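Local structure of 11R-lipoxygenase (3VF1) at residues A138-S143 with V414-K419; E526-I531 with P551-N556. The protein is a calcium-dependent, non-heme iron dioxygenase that probably adds both atoms of molecular oxygen to polyunsaturated fatty acids, as lipoxygenases do. All blocks are in the same frame, centred on the assembly; numbering follows the deposited sequence.

In the fold
Contact 1 and contact 2 follow each other along the chain and lie on the same side of its centre, with about 14 Å between their own centres. They meet directly: Glu526 of contact 2 packs its OE1 3.3 Å from His415 CD2 and also against Pro141, while Ile527 meets Val417. Contact 1 joins the loop following strand 130-134 of the beta sandwich to the start of helix 416-425; contact 2 packs helix 525-538 against the loop that leads into helix 557-579. Both are away from the iron, but contact 2 leans on helices 369-410 and 557-579, which carry four of its five protein ligands, His392, His397, His575 and Asn579; Ile698 is the fifth.

Contact 1 of 2, residues A138-S143 with V414-K419; sequences AILPNS and VHPVWK
Ile139 and Val414 are joined by one backbone hydrogen bond, Ile139 N to Val414 O at 2.9 Å, where the loop running on from the beta sandwich of the PLAT (C2-like) domain meets the lead-in and first turn of helix 416-425. The bond is nearly straight at hydrogen (164°), although the donor is tilted from the carbonyl plane. The same oxygen takes a CA-H...O contact from Ala138 CA, 3.3 Å away. Ala138 CB packs on Pro416 CB and on the aliphatic part of Lys419, at CE. Beside this bond, Val414 CG2 lies 4.0 Å from Ile139 CB.

Further along, Leu140 CD2 reaches Pro416 CG at 3.6 Å, the two side chains crossing at about a right angle. It also makes an off-centre CH-pi contact with the His415 ring, 4.1 Å from the centroid. Tyr514 of helix 491-514 covers Ala138, Leu140 and Pro416.

His415 is the N-cap of helix 416-425. CG is anti to the backbone N (chi1 -162°), and with chi2 at -58° ND1 accepts, close to the ring plane, from Val417 N. NE2 hydrogen-bonds Asp524 OD2, so two bonds fix the ring's rotation and the proton is likely to sit on NE2. An alanine here would probably leave Val417 N without its cap and Asp524 without this mate, and open a gap beside Leu140 CD2. Lys419 NZ has its main partner in Leu649 O, while Asp652 OD2 hydrogen-bonds Ala138 N. A type I beta turn then reverses the loop, closed by Ser143 N on Leu140 O at 3.1 Å.

Contact 2 of 2, residues E526-I531 with P551-N556; sequences EIQDWI and PKSFEN
Ile531 lies over one face of the Phe554 ring, and this pair forms the dense half of a helix-to-loop packing in the helical lipoxygenase domain. Its CG1 stands 3.6 Å above the ring plane, shifted toward the rim, in a CH-pi contact; Ile531 CD1 comes within 3.4 Å of Phe554 CZ. CG1 of Ile531 is anti to the backbone N (chi1 -167°), which carries it out to the loop, where it also touches Pro551 O. Two further residues of the helix, one turn apart, meet the rim of the phenyl ring. Ile527 CG1 approaches Phe554 CD2 at 3.9 Å, the side chains crossing at about a right angle, and Trp530 CZ3 meets Phe554 CE2 edge against edge, each near the plane of the other ring. Phe554 is thereby held by apolar groups at one face and at part of its edge.

The other half is polar and more open. A bend at chi2 (-62°) brings CD of Gln528 to the loop, where its amide pairs with the Phe554 backbone: OE1 accepts from Phe554 N at 3.2 Å, and NE2 donates to Phe554 O at 3.0 Å. Both bonds use carbonyl lone pairs, so a single side chain pairs with both polar backbone groups of one residue, much as a neighbouring strand would. NE2 has a second partner in Val521 O, its strongest. Beyond, a water bridges the two backbones, donating to Gln528 O and to Lys552 O (2.7 Å), and Lys552, its CB directed away from the helix, is exposed.

Helix 557-579, N-capped by Asn556 OD1 on Glu559 N, backs the tight half with Leu560, Phe563 and Leu564. Helix 369-410 meets Trp530 through Ser407, and helix 518-522 touches Phe554 through Val521.

Contact 1 of 2, residues A138-S143 with V414-K419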
ATOM      1  N   ALA A 138       2.107  27.284  -3.991  1.00 35.94           N
ATOM      2  CA  ALA A 138       2.962  26.587  -3.035  1.00 36.37           C
ATOM      3  C   ALA A 138       4.194  27.434  -2.737  1.00 38.15           C
ATOM      4  O   ALA A 138       4.794  28.011  -3.645  1.00 41.80           O
ATOM      5  CB  ALA A 138       3.369  25.223  -3.576  1.00 36.80           C
ATOM      6  N   ILE A 139       4.570  27.503  -1.465  1.00 38.72           N
ATOM      7  CA  ILE A 139       5.626  28.411  -1.028  1.00 36.82           C
ATOM      8  C   ILE A 139       6.567  27.757  -0.022  1.00 36.66           C
ATOM      9  O   ILE A 139       6.140  27.316   1.046  1.00 39.36           O
ATOM     10  CB  ILE A 139       5.025  29.675  -0.383  1.00 40.95           C
ATOM     11  CG1 ILE A 139       4.080  30.374  -1.363  1.00 41.32           C
ATOM     12  CG2 ILE A 139       6.128  30.623   0.065  1.00 41.87           C
ATOM     13  CD1 ILE A 139       3.262  31.479  -0.738  1.00 43.32           C
ATOM     14  N   LEU A 140       7.848  27.703  -0.367  1.00 37.60           N
ATOM     15  CA  LEU A 140       8.870  27.204   0.547  1.00 39.56           C
ATOM     16  C   LEU A 140       9.111  28.217   1.660  1.00 40.22           C
ATOM     17  O   LEU A 140       8.920  29.416   1.462  1.00 44.56           O
ATOM     18  CB  LEU A 140      10.173  26.950  -0.212  1.00 40.78           C
ATOM     19  CG  LEU A 140      10.111  25.880  -1.301  1.00 39.77           C
ATOM     20  CD1 LEU A 140      11.373  25.898  -2.149  1.00 35.62           C
ATOM     21  CD2 LEU A 140       9.908  24.513  -0.674  1.00 40.68           C
ATOM     22  N   PRO A 141       9.535  27.741   2.839  1.00 40.92           N
ATOM     23  CA  PRO A 141       9.802  28.655   3.955  1.00 42.34           C
ATOM     24  C   PRO A 141      10.977  29.581   3.660  1.00 45.97           C
ATOM     25  O   PRO A 141      10.986  30.729   4.101  1.00 45.78           O
ATOM     26  CB  PRO A 141      10.139  27.709   5.111  1.00 38.92           C
ATOM     27  CG  PRO A 141      10.627  26.467   4.457  1.00 39.21           C
ATOM     28  CD  PRO A 141       9.849  26.343   3.183  1.00 42.39           C
ATOM     29  N   ASN A 142      11.955  29.079   2.912  1.00 44.73           N
ATOM     30  CA  ASN A 142      13.118  29.875   2.536  1.00 45.09           C
ATOM     31  C   ASN A 142      12.920  30.579   1.195  1.00 49.53           C
ATOM     32  O   ASN A 142      13.887  30.936   0.523  1.00 55.46           O
ATOM     33  CB  ASN A 142      14.370  28.995   2.480  1.00 45.35           C
ATOM     34  CG  ASN A 142      14.234  27.849   1.497  1.00 50.21           C
ATOM     35  OD1 ASN A 142      13.138  27.344   1.261  1.00 48.58           O
ATOM     36  ND2 ASN A 142      15.352  27.431   0.917  1.00 52.71           N
ATOM     37  N   SER A 143      11.664  30.775   0.807  1.00 50.24           N
ATOM     38  CA  SER A 143      11.352  31.441  -0.450  1.00 49.08           C
ATOM     39  C   SER A 143      11.342  32.953  -0.267  1.00 50.87           C
ATOM     40  O   SER A 143      11.596  33.455   0.826  1.00 53.78           O
ATOM     41  CB  SER A 143       9.991  30.974  -0.972  1.00 48.21           C
ATOM     42  OG  SER A 143       9.622  31.680  -2.143  1.00 50.49           O
ATOM     43  N   VAL A 414       0.992  24.604   2.836  1.00 32.67           N
ATOM     44  CA  VAL A 414       1.425  25.499   1.765  1.00 33.68           C
ATOM     45  C   VAL A 414       2.717  24.993   1.117  1.00 31.00           C
ATOM     46  O   VAL A 414       3.141  25.493   0.077  1.00 29.22           O
ATOM     47  CB  VAL A 414       1.633  26.942   2.287  1.00 36.67           C
ATOM     48  CG1 VAL A 414       2.874  27.026   3.169  1.00 35.29           C
ATOM     49  CG2 VAL A 414       1.727  27.925   1.127  1.00 31.81           C
ATOM     50  N   HIS A 415       3.332  23.992   1.736  1.00 31.86           N
ATOM     51  CA  HIS A 415       4.577  23.417   1.237  1.00 31.94           C
ATOM     52  C   HIS A 415       4.304  22.508   0.034  1.00 35.50           C
ATOM     53  O   HIS A 415       3.366  21.710   0.057  1.00 35.11           O
ATOM     54  CB  HIS A 415       5.251  22.621   2.354  1.00 31.13           C
ATOM     55  CG  HIS A 415       6.700  22.337   2.110  1.00 36.15           C
ATOM     56  ND1 HIS A 415       7.151  21.660   0.998  1.00 36.65           N
ATOM     57  CD2 HIS A 415       7.800  22.626   2.845  1.00 36.54           C
ATOM     58  CE1 HIS A 415       8.466  21.551   1.053  1.00 37.84           C
ATOM     59  NE2 HIS A 415       8.886  22.128   2.164  1.00 37.02           N
ATOM     60  N   PRO A 416       5.123  22.626  -1.025  1.00 34.12           N
ATOM     61  CA  PRO A 416       4.912  21.848  -2.255  1.00 33.85           C
ATOM     62  C   PRO A 416       4.979  20.332  -2.055  1.00 33.03           C
ATOM     63  O   PRO A 416       4.240  19.601  -2.709  1.00 35.69           O
ATOM     64  CB  PRO A 416       6.050  22.318  -3.171  1.00 31.38           C
ATOM     65  CG  PRO A 416       7.063  22.922  -2.260  1.00 34.36           C
ATOM     66  CD  PRO A 416       6.277  23.531  -1.146  1.00 35.93           C
ATOM     67  N   VAL A 417       5.860  19.872  -1.172  1.00 32.99           N
ATOM     68  CA  VAL A 417       5.996  18.447  -0.890  1.00 32.34           C
ATOM     69  C   VAL A 417       4.760  17.900  -0.181  1.00 33.33           C
ATOM     70  O   VAL A 417       4.348  16.769  -0.432  1.00 34.10           O
ATOM     71  CB  VAL A 417       7.247  18.160  -0.038  1.00 27.96           C
ATOM     72  CG1 VAL A 417       7.251  16.716   0.446  1.00 28.73           C
ATOM     73  CG2 VAL A 417       8.504  18.463  -0.833  1.00 30.64           C
ATOM     74  N   TRP A 418       4.173  18.700   0.703  1.00 31.77           N
ATOM     75  CA  TRP A 418       2.928  18.311   1.356  1.00 31.71           C
ATOM     76  C   TRP A 418       1.843  18.075   0.313  1.00 31.01           C
ATOM     77  O   TRP A 418       1.084  17.109   0.396  1.00 31.88           O
ATOM     78  CB  TRP A 418       2.462  19.385   2.339  1.00 32.32           C
ATOM     79  CG  TRP A 418       1.013  19.247   2.696  1.00 28.70           C
ATOM     80  CD1 TRP A 418      -0.050  19.762   2.013  1.00 30.15           C
ATOM     81  CD2 TRP A 418       0.466  18.536   3.812  1.00 28.97           C
ATOM     82  NE1 TRP A 418      -1.225  19.422   2.637  1.00 29.22           N
ATOM     83  CE2 TRP A 418      -0.937  18.668   3.744  1.00 29.72           C
ATOM     84  CE3 TRP A 418       1.023  17.803   4.864  1.00 30.98           C
ATOM     85  CZ2 TRP A 418      -1.786  18.097   4.688  1.00 30.13           C
ATOM     86  CZ3 TRP A 418       0.177  17.236   5.798  1.00 31.54           C
ATOM     87  CH2 TRP A 418      -1.212  17.387   5.705  1.00 31.35           C
ATOM     88  N   LYS A 419       1.771  18.968  -0.668  1.00 30.64           N
ATOM     89  CA  LYS A 419       0.787  18.860  -1.738  1.00 35.17           C
ATOM     90  C   LYS A 419       1.071  17.636  -2.597  1.00 34.56           C
ATOM     91  O   LYS A 419       0.152  16.954  -3.051  1.00 33.44           O
ATOM     92  CB  LYS A 419       0.813  20.113  -2.615  1.00 35.38           C
ATOM     93  CG  LYS A 419       0.423  21.395  -1.898  1.00 34.83           C
ATOM     94  CD  LYS A 419       0.504  22.584  -2.842  1.00 36.09           C
ATOM     95  CE  LYS A 419       0.129  23.885  -2.150  1.00 38.88           C
ATOM     96  NZ  LYS A 419      -1.306  23.925  -1.750  1.00 42.14           N
TER

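Contact 2 of 2, residues E526-I531 with P551-N556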
ATOM      1  N   GLU A 526      11.887  23.187   6.808  1.00 35.07           N
ATOM      2  CA  GLU A 526      10.693  22.373   7.009  1.00 37.69           C
ATOM      3  C   GLU A 526      10.842  20.943   6.480  1.00 36.73           C
ATOM      4  O   GLU A 526      10.365  19.998   7.106  1.00 37.09           O
ATOM      5  CB  GLU A 526       9.473  23.060   6.390  1.00 35.02           C
ATOM      6  CG  GLU A 526       9.024  24.283   7.172  1.00 37.00           C
ATOM      7  CD  GLU A 526       7.913  25.056   6.489  1.00 42.10           C
ATOM      8  OE1 GLU A 526       7.598  24.752   5.319  1.00 40.63           O
ATOM      9  OE2 GLU A 526       7.354  25.974   7.125  1.00 44.04           O
ATOM     10  N   ILE A 527      11.503  20.781   5.338  1.00 34.30           N
ATOM     11  CA  ILE A 527      11.746  19.448   4.801  1.00 32.49           C
ATOM     12  C   ILE A 527      12.809  18.745   5.636  1.00 36.29           C
ATOM     13  O   ILE A 527      12.824  17.517   5.737  1.00 35.42           O
ATOM     14  CB  ILE A 527      12.199  19.486   3.323  1.00 35.30           C
ATOM     15  CG1 ILE A 527      11.944  18.135   2.648  1.00 37.12           C
ATOM     16  CG2 ILE A 527      13.670  19.857   3.216  1.00 33.08           C
ATOM     17  CD1 ILE A 527      10.475  17.796   2.478  1.00 35.57           C
ATOM     18  N   GLN A 528      13.696  19.532   6.238  1.00 36.79           N
ATOM     19  CA  GLN A 528      14.746  18.989   7.091  1.00 36.63           C
ATOM     20  C   GLN A 528      14.153  18.471   8.398  1.00 37.83           C
ATOM     21  O   GLN A 528      14.635  17.488   8.960  1.00 39.41           O
ATOM     22  CB  GLN A 528      15.810  20.051   7.373  1.00 36.70           C
ATOM     23  CG  GLN A 528      16.458  20.618   6.118  1.00 38.12           C
ATOM     24  CD  GLN A 528      17.199  19.569   5.311  1.00 36.84           C
ATOM     25  OE1 GLN A 528      17.589  18.528   5.835  1.00 37.18           O
ATOM     26  NE2 GLN A 528      17.392  19.840   4.027  1.00 35.61           N
ATOM     27  N   ASP A 529      13.109  19.138   8.881  1.00 38.58           N
ATOM     28  CA  ASP A 529      12.382  18.667  10.054  1.00 40.50           C
ATOM     29  C   ASP A 529      11.667  17.368   9.706  1.00 36.58           C
ATOM     30  O   ASP A 529      11.636  16.428  10.499  1.00 36.43           O
ATOM     31  CB  ASP A 529      11.360  19.711  10.515  1.00 40.25           C
ATOM     32  CG  ASP A 529      12.011  20.978  11.036  1.00 45.78           C
ATOM     33  OD1 ASP A 529      13.159  20.901  11.523  1.00 45.55           O
ATOM     34  OD2 ASP A 529      11.374  22.049  10.963  1.00 41.61           O
ATOM     35  N   TRP A 530      11.097  17.333   8.508  1.00 34.73           N
ATOM     36  CA  TRP A 530      10.376  16.166   8.023  1.00 36.89           C
ATOM     37  C   TRP A 530      11.266  14.927   8.009  1.00 36.64           C
ATOM     38  O   TRP A 530      10.938  13.912   8.625  1.00 34.67           O
ATOM     39  CB  TRP A 530       9.836  16.439   6.617  1.00 34.36           C
ATOM     40  CG  TRP A 530       9.001  15.331   6.063  1.00 37.02           C
ATOM     41  CD1 TRP A 530       7.790  14.913   6.524  1.00 37.89           C
ATOM     42  CD2 TRP A 530       9.309  14.503   4.934  1.00 37.06           C
ATOM     43  NE1 TRP A 530       7.322  13.876   5.756  1.00 36.97           N
ATOM     44  CE2 TRP A 530       8.238  13.605   4.772  1.00 36.69           C
ATOM     45  CE3 TRP A 530      10.385  14.436   4.044  1.00 37.87           C
ATOM     46  CZ2 TRP A 530       8.211  12.648   3.760  1.00 34.83           C
ATOM     47  CZ3 TRP A 530      10.357  13.486   3.039  1.00 38.17           C
ATOM     48  CH2 TRP A 530       9.278  12.604   2.906  1.00 35.92           C
ATOM     49  N   ILE A 531      12.397  15.011   7.314  1.00 35.97           N
ATOM     50  CA  ILE A 531      13.273  13.854   7.157  1.00 36.40           C
ATOM     51  C   ILE A 531      13.977  13.495   8.463  1.00 37.09           C
ATOM     52  O   ILE A 531      14.298  12.331   8.699  1.00 38.56           O
ATOM     53  CB  ILE A 531      14.328  14.080   6.048  1.00 36.29           C
ATOM     54  CG1 ILE A 531      15.020  12.761   5.692  1.00 42.08           C
ATOM     55  CG2 ILE A 531      15.356  15.116   6.481  1.00 39.94           C
ATOM     56  CD1 ILE A 531      14.086  11.700   5.140  1.00 35.80           C
ATOM     57  N   PRO A 551      18.015   9.132   5.335  1.00 40.45           N
ATOM     58  CA  PRO A 551      18.940  10.261   5.490  1.00 38.91           C
ATOM     59  C   PRO A 551      18.704  11.057   6.771  1.00 43.46           C
ATOM     60  O   PRO A 551      17.563  11.187   7.218  1.00 42.70           O
ATOM     61  CB  PRO A 551      18.638  11.135   4.268  1.00 41.35           C
ATOM     62  CG  PRO A 551      18.017  10.216   3.278  1.00 38.99           C
ATOM     63  CD  PRO A 551      17.248   9.216   4.081  1.00 37.32           C
ATOM     64  N   LYS A 552      19.779  11.577   7.354  1.00 43.62           N
ATOM     65  CA  LYS A 552      19.671  12.473   8.499  1.00 46.82           C
ATOM     66  C   LYS A 552      19.236  13.851   8.015  1.00 43.12           C
ATOM     67  O   LYS A 552      18.639  14.627   8.762  1.00 42.21           O
ATOM     68  CB  LYS A 552      21.012  12.579   9.224  1.00 48.93           C
ATOM     69  CG  LYS A 552      21.521  11.265   9.791  1.00 51.89           C
ATOM     70  CD  LYS A 552      22.861  11.433  10.500  1.00 62.68           C
ATOM     71  CE  LYS A 552      23.923  12.012   9.575  1.00 74.51           C
ATOM     72  NZ  LYS A 552      24.049  13.497   9.687  1.00 71.98           N
ATOM     73  N   SER A 553      19.542  14.146   6.755  1.00 41.50           N
ATOM     74  CA  SER A 553      19.157  15.405   6.137  1.00 42.59           C
ATOM     75  C   SER A 553      19.226  15.276   4.622  1.00 41.90           C
ATOM     76  O   SER A 553      19.896  14.385   4.099  1.00 44.61           O
ATOM     77  CB  SER A 553      20.078  16.533   6.605  1.00 47.00           C
ATOM     78  OG  SER A 553      21.423  16.292   6.225  1.00 46.73           O
ATOM     79  N   PHE A 554      18.532  16.165   3.919  1.00 36.84           N
ATOM     80  CA  PHE A 554      18.600  16.212   2.465  1.00 40.32           C
ATOM     81  C   PHE A 554      19.621  17.261   2.040  1.00 43.59           C
ATOM     82  O   PHE A 554      19.436  18.451   2.288  1.00 44.31           O
ATOM     83  CB  PHE A 554      17.225  16.541   1.877  1.00 39.55           C
ATOM     84  CG  PHE A 554      16.241  15.409   1.960  1.00 39.43           C
ATOM     85  CD1 PHE A 554      16.589  14.136   1.536  1.00 40.83           C
ATOM     86  CD2 PHE A 554      14.969  15.614   2.467  1.00 39.14           C
ATOM     87  CE1 PHE A 554      15.686  13.092   1.610  1.00 37.92           C
ATOM     88  CE2 PHE A 554      14.060  14.573   2.546  1.00 39.32           C
ATOM     89  CZ  PHE A 554      14.420  13.312   2.118  1.00 37.11           C
ATOM     90  N   GLU A 555      20.697  16.812   1.399  1.00 44.41           N
ATOM     91  CA  GLU A 555      21.794  17.701   1.029  1.00 44.59           C
ATOM     92  C   GLU A 555      21.703  18.165  -0.423  1.00 42.32           C
ATOM     93  O   GLU A 555      22.367  19.125  -0.814  1.00 49.28           O
ATOM     94  CB  GLU A 555      23.138  17.013   1.274  1.00 46.31           C
ATOM     95  CG  GLU A 555      23.354  16.588   2.717  1.00 52.38           C
ATOM     96  CD  GLU A 555      23.271  17.753   3.684  1.00 57.85           C
ATOM     97  OE1 GLU A 555      23.993  18.751   3.477  1.00 61.52           O
ATOM     98  OE2 GLU A 555      22.481  17.676   4.648  1.00 60.17           O
ATOM     99  N   ASN A 556      20.888  17.485  -1.220  1.00 40.61           N
ATOM    100  CA  ASN A 556      20.699  17.867  -2.616  1.00 40.19           C
ATOM    101  C   ASN A 556      19.315  17.483  -3.124  1.00 38.51           C
ATOM    102  O   ASN A 556      18.543  16.839  -2.414  1.00 36.86           O
ATOM    103  CB  ASN A 556      21.782  17.235  -3.495  1.00 42.14           C
ATOM    104  CG  ASN A 556      21.844  15.728  -3.353  1.00 46.69           C
ATOM    105  OD1 ASN A 556      21.116  14.999  -4.027  1.00 46.31           O
ATOM    106  ND2 ASN A 556      22.719  15.250  -2.476  1.00 48.80           N
TER
HETATM  107  O   HOH W   1      17.798  17.166   9.109  1.00 46.23           O